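Local coordinates for Thiosulfate:glutathione sulfurtransferase (Saccharomyces cerevisiae, PDB 3D1P), which transfers sulfane sulfur from thiosulfate to glutathione, making S-sulfanylglutathione, a central intermediate of hydrogen sulfide metabolism, at residues N40-D45 / S90-I95; D70-D75 / K109-H114. One frame throughout, in Å; residues are numbered along the deposited sequence.

Overall arrangement
Past strand 23-24 and helix 27-36 the chain forms strand 41-45; the 70-75 turn comes after strand 61-62, strand 93-97 follows helix 76-83, and helix 102-112 comes next. Contact 1 (40-45 with 90-95) closes the loop from strand 41-45 to its parallel neighbour 93-97; contact 2 (70-75 with 109-114) closes one from the turn to the end of helix 102-112. Their segments alternate, so the two loops cross instead of nesting. They also touch: Phe72 reaches from contact 2 to Leu94 and Val44 of contact 1, tying the turn and the helix end to one face of the central rhodanese sheet.

Contact 1. Residues N40-D45 / S90-I95; sequences NVVLVD and SAKELI
Strands 41-45 and 93-95 run parallel, their axes 4.7 Å apart at closest and inclined by 23°, with Val41, Val42 and Leu43 beside Glu93, Leu94 and Ile95. Four hydrogen bonds of 2.8 to 3.0 Å join them: Glu93 N to Asn40 O, Val42 N to Glu93 O, Ile95 N to Val42 O and Val44 N to Ile95 O, the third nearly straight (N-H...O 168°). On the face carrying Val41, Leu43 and Ile95, Ile95 CD1 is shared between Val41 CG1 at 3.7 Å and Leu43 CD2 at 3.9 Å. Glu93 lies alongside Val41, and its OE2 is held by Tyr25 and Ser120. On the other face chi1 of -86° sets Leu94 CG beside its backbone N, where it meets Val44 CG2 at 3.8 Å and Val42 CB at 4.0 Å. An alanine in place of Leu94 would probably open a gap beside Val42 and Val44 and deprive Phe72 of a packing partner. At the strand entry the extended Lys92 chain crosses Val42 at about a right angle, its CD 3.5 Å from Val42 CG2. One water accepts from Lys92 NZ and donates to Val41 O. Helix 27-36 packs Met30 and Ile33 on the Ile95 face, while Phe72 and Tyr116 touch Leu94; this adjacent pair is central to the alpha/beta rhodanese sheet, flanked by 61-62 and 119-121, and strand 93-97 leads to the persulfide-forming Cys98.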
ATOM      1  N   ASN A  40      12.265   5.749  -2.126  1.00  9.50           N
ATOM      2  CA  ASN A  40      12.395   4.594  -1.270  0.70  9.40           C
ATOM      3  C   ASN A  40      11.145   4.321  -0.407  1.00  8.33           C
ATOM      4  O   ASN A  40      11.228   3.610   0.587  1.00  8.99           O
ATOM      5  CB  ASN A  40      13.720   4.685  -0.568  0.70 11.15           C
ATOM      6  CG  ASN A  40      14.911   4.441  -1.543  0.70 12.91           C
ATOM      7  OD1 ASN A  40      14.880   3.542  -2.404  0.70 16.59           O
ATOM      8  ND2 ASN A  40      15.940   5.240  -1.394  0.70 19.60           N
ATOM      9  N   VAL A  41      10.015   4.849  -0.858  1.00  6.99           N
ATOM     10  CA  VAL A  41       8.705   4.594  -0.270  1.00  7.02           C
ATOM     11  C   VAL A  41       7.813   3.976  -1.347  1.00  5.94           C
ATOM     12  O   VAL A  41       7.845   4.400  -2.521  1.00  8.12           O
ATOM     13  CB  VAL A  41       8.101   5.879   0.256  1.00  8.84           C
ATOM     14  CG1 VAL A  41       6.614   5.684   0.621  1.00 11.68           C
ATOM     15  CG2 VAL A  41       8.941   6.391   1.436  1.00 11.84           C
ATOM     16  N   VAL A  42       7.061   2.948  -0.965  1.00  5.37           N
ATOM     17  CA  VAL A  42       6.120   2.277  -1.830  1.00  5.48           C
ATOM     18  C   VAL A  42       4.749   2.370  -1.180  1.00  4.86           C
ATOM     19  O   VAL A  42       4.594   2.009  -0.024  1.00  5.55           O
ATOM     20  CB  VAL A  42       6.482   0.797  -2.038  1.00  6.60           C
ATOM     21  CG1 VAL A  42       5.507   0.100  -2.970  1.00  8.10           C
ATOM     22  CG2 VAL A  42       7.924   0.655  -2.561  1.00  8.91           C
ATOM     23  N   LEU A  43       3.769   2.809  -1.970  0.50  4.63           N
ATOM     24  CA  LEU A  43       2.375   2.961  -1.518  0.50  4.37           C
ATOM     25  C   LEU A  43       1.623   1.722  -1.983  0.50  3.98           C
ATOM     26  O   LEU A  43       1.380   1.539  -3.180  0.50  5.19           O
ATOM     27  CB  LEU A  43       1.755   4.218  -2.138  0.50  4.41           C
ATOM     28  CG  LEU A  43       2.502   5.520  -1.812  0.50  5.41           C
ATOM     29  CD1 LEU A  43       1.825   6.711  -2.484  0.50  8.93           C
ATOM     30  CD2 LEU A  43       2.617   5.734  -0.324  0.50  8.67           C
ATOM     31  N   VAL A  44       1.278   0.852  -1.041  1.00  4.06           N
ATOM     32  CA  VAL A  44       0.721  -0.463  -1.351  1.00  4.25           C
ATOM     33  C   VAL A  44      -0.777  -0.472  -1.066  1.00  3.95           C
ATOM     34  O   VAL A  44      -1.219  -0.587   0.066  1.00  4.41           O
ATOM     35  CB  VAL A  44       1.401  -1.581  -0.574  1.00  4.88           C
ATOM     36  CG1 VAL A  44       0.895  -2.912  -1.094  1.00  5.95           C
ATOM     37  CG2 VAL A  44       2.950  -1.502  -0.681  1.00  6.06           C
ATOM     38  N   ASP A  45      -1.542  -0.352  -2.158  1.00  3.90           N
ATOM     39  CA  ASP A  45      -2.996  -0.344  -2.113  1.00  3.71           C
ATOM     40  C   ASP A  45      -3.462  -1.767  -2.380  1.00  3.91           C
ATOM     41  O   ASP A  45      -3.245  -2.328  -3.457  1.00  4.37           O
ATOM     42  CB  ASP A  45      -3.500   0.624  -3.196  1.00  3.86           C
ATOM     43  CG  ASP A  45      -4.989   0.837  -3.212  1.00  4.16           C
ATOM     44  OD1 ASP A  45      -5.767  -0.047  -2.821  1.00  4.52           O
ATOM     45  OD2 ASP A  45      -5.376   1.941  -3.678  1.00  5.13           O
ATOM     46  N   SER A  90      12.512  -4.948  -0.677  1.00  9.48           N
ATOM     47  CA  SER A  90      12.342  -5.018   0.764  1.00 10.63           C
ATOM     48  C   SER A  90      13.132  -3.988   1.542  1.00  9.42           C
ATOM     49  O   SER A  90      12.897  -3.837   2.735  1.00 11.63           O
ATOM     50  CB  SER A  90      12.558  -6.390   1.294  1.00 12.89           C
ATOM     51  OG  SER A  90      13.895  -6.716   1.082  1.00 16.17           O
ATOM     52  N   ALA A  91      14.053  -3.288   0.904  1.00  8.51           N
ATOM     53  CA  ALA A  91      14.786  -2.222   1.562  1.00  9.11           C
ATOM     54  C   ALA A  91      13.945  -0.966   1.694  1.00  9.07           C
ATOM     55  O   ALA A  91      14.335  -0.066   2.428  1.00 11.24           O
ATOM     56  CB  ALA A  91      16.070  -1.881   0.767  1.00 11.22           C
ATOM     57  N   LYS A  92      12.837  -0.862   0.965  1.00  7.03           N
ATOM     58  CA  LYS A  92      12.008   0.322   0.985  0.80  6.87           C
ATOM     59  C   LYS A  92      11.012   0.265   2.128  1.00  6.20           C
ATOM     60  O   LYS A  92      10.739  -0.781   2.693  1.00  7.57           O
ATOM     61  CB  LYS A  92      11.272   0.430  -0.338  0.80  6.68           C
ATOM     62  CG  LYS A  92      12.213   0.727  -1.511  0.80  7.06           C
ATOM     63  CD  LYS A  92      11.440   0.959  -2.792  0.80  8.08           C
ATOM     64  CE  LYS A  92      12.289   1.210  -4.027  0.80  8.53           C
ATOM     65  NZ  LYS A  92      11.437   1.499  -5.203  0.80 11.35           N
ATOM     66  N   GLU A  93      10.447   1.433   2.441  1.00  5.90           N
ATOM     67  CA  GLU A  93       9.304   1.518   3.335  1.00  5.79           C
ATOM     68  C   GLU A  93       8.028   1.243   2.526  1.00  5.43           C
ATOM     69  O   GLU A  93       7.746   1.968   1.577  1.00  7.19           O
ATOM     70  CB  GLU A  93       9.179   2.908   3.952  1.00  6.18           C
ATOM     71  CG  GLU A  93       7.997   3.031   4.865  1.00  6.50           C
ATOM     72  CD  GLU A  93       7.753   4.418   5.435  1.00  6.24           C
ATOM     73  OE1 GLU A  93       8.444   5.373   5.067  1.00  9.44           O
ATOM     74  OE2 GLU A  93       6.816   4.536   6.259  1.00  8.01           O
ATOM     75  N   LEU A  94       7.284   0.215   2.900  1.00  5.30           N
ATOM     76  CA  LEU A  94       6.017  -0.098   2.248  1.00  4.81           C
ATOM     77  C   LEU A  94       4.888   0.363   3.171  1.00  4.73           C
ATOM     78  O   LEU A  94       4.860  -0.022   4.349  1.00  5.65           O
ATOM     79  CB  LEU A  94       5.866  -1.599   2.007  1.00  5.24           C
ATOM     80  CG  LEU A  94       6.481  -2.127   0.707  1.00  5.62           C
ATOM     81  CD1 LEU A  94       8.015  -1.881   0.616  1.00  7.25           C
ATOM     82  CD2 LEU A  94       6.142  -3.599   0.555  1.00  6.54           C
ATOM     83  N   ILE A  95       3.985   1.176   2.641  1.00  4.22           N
ATOM     84  CA  ILE A  95       2.871   1.737   3.395  1.00  4.07           C
ATOM     85  C   ILE A  95       1.593   1.070   2.895  1.00  3.87           C
ATOM     86  O   ILE A  95       1.236   1.231   1.738  1.00  4.97           O
ATOM     87  CB  ILE A  95       2.766   3.248   3.226  1.00  4.36           C
ATOM     88  CG1 ILE A  95       4.082   3.935   3.542  1.00  5.35           C
ATOM     89  CG2 ILE A  95       1.624   3.779   4.104  1.00  5.16           C
ATOM     90  CD1 ILE A  95       4.061   5.470   3.316  1.00  6.26           C
TER
HETATM   91  O   HOH W   1       8.892   3.123  -4.944  1.00 18.12           O

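Contact 2. Residues D70-D75 / K109-H114; sequences DAFALD and KVASSH
Phe72 and Ala73, in the short 3-10 turn 71-73, carry this segment's side of the contact with the end of helix 102-112. The turn is held by its own backbone, Ala73 N bonding to Asp70 O. Phe72 meets the helix with its CB, which lies 3.8 Å from both Val110 CG1 and Ala111 CA, and Ala111 CB approaches the ring obliquely. Chi1 of -79° sets CG anti to the carbonyl carbon; the ring beyond it extends toward the sheet, where it meets Phe96 edge-to-face. The carbonyl of Phe72 accepts a hydrogen bond from a water that also donates to His114 O at 2.8 Å, joining the two backbones. At Ala73 the methyl sits over the centre of the His114 imidazole in a CH-pi contact, CB 3.6 Å from the ring centroid and 13° off its normal. Val110 CG1 approaches the same alanine from the helix, 3.8 Å from Ala73 N. Farther on, Asp75 OD1 N-caps helix 76-83 through Glu78 N. The contact belongs to the alpha/beta rhodanese fold: the link from strand 61-62 to helix 76-83 rests against the C-terminal part of helix 102-112, with Phe72 inserted toward the parallel sheet.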
ATOM      1  N   ASP A  70      -1.633 -14.010  -0.249  1.00  7.90           N
ATOM      2  CA  ASP A  70      -0.256 -14.476  -0.122  1.00  8.22           C
ATOM      3  C   ASP A  70       0.754 -13.708  -0.920  1.00  7.09           C
ATOM      4  O   ASP A  70       1.905 -14.097  -0.928  1.00  7.91           O
ATOM      5  CB  ASP A  70      -0.159 -15.963  -0.600  1.00 10.32           C
ATOM      6  CG  ASP A  70      -0.651 -16.154  -2.071  1.00 12.66           C
ATOM      7  OD1 ASP A  70      -1.517 -15.327  -2.624  1.00 14.07           O
ATOM      8  OD2 ASP A  70      -0.233 -17.218  -2.634  1.00 16.93           O
ATOM      9  N   ALA A  71       0.358 -12.627  -1.597  1.00  6.89           N
ATOM     10  CA  ALA A  71       1.261 -11.968  -2.500  1.00  6.32           C
ATOM     11  C   ALA A  71       2.593 -11.634  -1.831  1.00  6.32           C
ATOM     12  O   ALA A  71       3.645 -11.891  -2.404  1.00  7.16           O
ATOM     13  CB  ALA A  71       0.651 -10.672  -3.033  1.00  6.74           C
ATOM     14  N   PHE A  72       2.551 -11.068  -0.629  1.00  6.20           N
ATOM     15  CA  PHE A  72       3.782 -10.628  -0.015  1.00  7.02           C
ATOM     16  C   PHE A  72       4.626 -11.739   0.582  1.00  7.74           C
ATOM     17  O   PHE A  72       5.711 -11.455   1.100  1.00 10.61           O
ATOM     18  CB  PHE A  72       3.545  -9.479   0.961  1.00  7.43           C
ATOM     19  CG  PHE A  72       3.381  -8.168   0.234  1.00  6.23           C
ATOM     20  CD1 PHE A  72       4.508  -7.511  -0.249  1.00  7.50           C
ATOM     21  CD2 PHE A  72       2.142  -7.642  -0.059  1.00  6.47           C
ATOM     22  CE1 PHE A  72       4.407  -6.377  -1.011  1.00  8.63           C
ATOM     23  CE2 PHE A  72       2.027  -6.492  -0.806  1.00  7.11           C
ATOM     24  CZ  PHE A  72       3.175  -5.852  -1.290  1.00  7.95           C
ATOM     25  N   ALA A  73       4.174 -12.988   0.433  1.00  7.31           N
ATOM     26  CA  ALA A  73       4.951 -14.171   0.769  1.00  7.83           C
ATOM     27  C   ALA A  73       5.587 -14.804  -0.458  1.00  8.56           C
ATOM     28  O   ALA A  73       6.339 -15.773  -0.328  1.00 10.70           O
ATOM     29  CB  ALA A  73       4.077 -15.199   1.479  1.00  8.88           C
ATOM     30  N   LEU A  74       5.332 -14.291  -1.657  1.00  8.50           N
ATOM     31  CA  LEU A  74       5.860 -14.901  -2.871  1.00  8.80           C
ATOM     32  C   LEU A  74       7.273 -14.452  -3.168  1.00  9.91           C
ATOM     33  O   LEU A  74       7.645 -13.318  -2.918  1.00 10.83           O
ATOM     34  CB  LEU A  74       4.970 -14.516  -4.066  1.00  8.41           C
ATOM     35  CG  LEU A  74       3.514 -14.936  -3.948  1.00  8.90           C
ATOM     36  CD1 LEU A  74       2.710 -14.418  -5.128  1.00  9.06           C
ATOM     37  CD2 LEU A  74       3.362 -16.442  -3.797  1.00 11.36           C
ATOM     38  N   ASP A  75       8.047 -15.348  -3.757  1.00 11.38           N
ATOM     39  CA  ASP A  75       9.368 -14.955  -4.256  1.00 12.23           C
ATOM     40  C   ASP A  75       9.216 -13.991  -5.445  1.00 12.37           C
ATOM     41  O   ASP A  75       8.114 -13.849  -5.998  1.00 11.95           O
ATOM     42  CB  ASP A  75      10.203 -16.172  -4.603  1.00 13.44           C
ATOM     43  CG  ASP A  75       9.759 -16.835  -5.868  1.00 14.52           C
ATOM     44  OD1 ASP A  75       9.674 -16.193  -6.939  1.00 16.72           O
ATOM     45  OD2 ASP A  75       9.535 -18.063  -5.840  1.00 19.77           O
ATOM     46  N   LYS A 109       0.835  -7.461   7.740  1.00  6.66           N
ATOM     47  CA  LYS A 109       1.303  -8.590   8.543  1.00  7.47           C
ATOM     48  C   LYS A 109       1.974  -9.636   7.680  1.00  6.95           C
ATOM     49  O   LYS A 109       2.983 -10.239   8.086  1.00  8.43           O
ATOM     50  CB  LYS A 109       0.154  -9.200   9.321  1.00  8.40           C
ATOM     51  CG  LYS A 109      -0.257  -8.356  10.515  1.00 11.98           C
ATOM     52  CD  LYS A 109      -1.524  -8.809  11.220  1.00 13.99           C
ATOM     53  CE  LYS A 109      -1.742  -8.019  12.510  0.80 14.86           C
ATOM     54  NZ  LYS A 109      -3.105  -8.093  13.127  0.80 18.08           N
ATOM     55  N   VAL A 110       1.422  -9.903   6.486  1.00  6.46           N
ATOM     56  CA  VAL A 110       2.073 -10.843   5.578  1.00  7.30           C
ATOM     57  C   VAL A 110       3.464 -10.330   5.218  1.00  6.59           C
ATOM     58  O   VAL A 110       4.449 -11.056   5.291  1.00  7.66           O
ATOM     59  CB  VAL A 110       1.229 -11.086   4.307  1.00  6.81           C
ATOM     60  CG1 VAL A 110       1.981 -12.024   3.354  1.00  7.86           C
ATOM     61  CG2 VAL A 110      -0.145 -11.647   4.655  1.00  8.53           C
ATOM     62  N   ALA A 111       3.552  -9.070   4.811  1.00  6.25           N
ATOM     63  CA  ALA A 111       4.845  -8.547   4.388  1.00  6.44           C
ATOM     64  C   ALA A 111       5.875  -8.556   5.526  1.00  6.55           C
ATOM     65  O   ALA A 111       7.016  -8.972   5.349  1.00  7.23           O
ATOM     66  CB  ALA A 111       4.665  -7.111   3.823  1.00  6.91           C
ATOM     67  N   SER A 112       5.453  -8.096   6.695  1.00  6.91           N
ATOM     68  CA  SER A 112       6.381  -7.968   7.810  0.50  7.97           C
ATOM     69  C   SER A 112       6.882  -9.337   8.279  1.00  8.71           C
ATOM     70  O   SER A 112       7.980  -9.418   8.796  1.00 11.07           O
ATOM     71  CB  SER A 112       5.762  -7.164   8.964  0.50  8.49           C
ATOM     72  OG  SER A 112       4.657  -7.850   9.530  0.50  9.64           O
ATOM     73  N   SER A 113       6.094 -10.394   8.063  1.00  8.30           N
ATOM     74  CA  SER A 113       6.430 -11.785   8.369  0.50  9.12           C
ATOM     75  C   SER A 113       7.239 -12.468   7.269  1.00  8.56           C
ATOM     76  O   SER A 113       7.640 -13.620   7.438  1.00  9.94           O
ATOM     77  CB  SER A 113       5.134 -12.598   8.543  0.50 10.45           C
ATOM     78  OG  SER A 113       4.432 -12.218   9.710  0.50 15.37           O
ATOM     79  N   HIS A 114       7.401 -11.813   6.126  1.00  7.79           N
ATOM     80  CA  HIS A 114       8.083 -12.369   4.973  1.00  7.83           C
ATOM     81  C   HIS A 114       9.143 -11.448   4.418  1.00  8.28           C
ATOM     82  O   HIS A 114       9.316 -11.305   3.215  1.00  9.87           O
ATOM     83  CB  HIS A 114       7.085 -12.822   3.883  1.00  8.35           C
ATOM     84  CG  HIS A 114       6.174 -13.891   4.364  1.00  8.39           C
ATOM     85  ND1 HIS A 114       6.317 -15.250   4.211  1.00 12.03           N
ATOM     86  CD2 HIS A 114       5.043 -13.701   5.073  1.00  7.75           C
ATOM     87  CE1 HIS A 114       5.286 -15.844   4.802  1.00 10.24           C
ATOM     88  NE2 HIS A 114       4.505 -14.924   5.328  1.00 13.52           N
TER
HETATM   89  O   HOH W   2       8.313 -12.065   0.755  1.00 15.66           O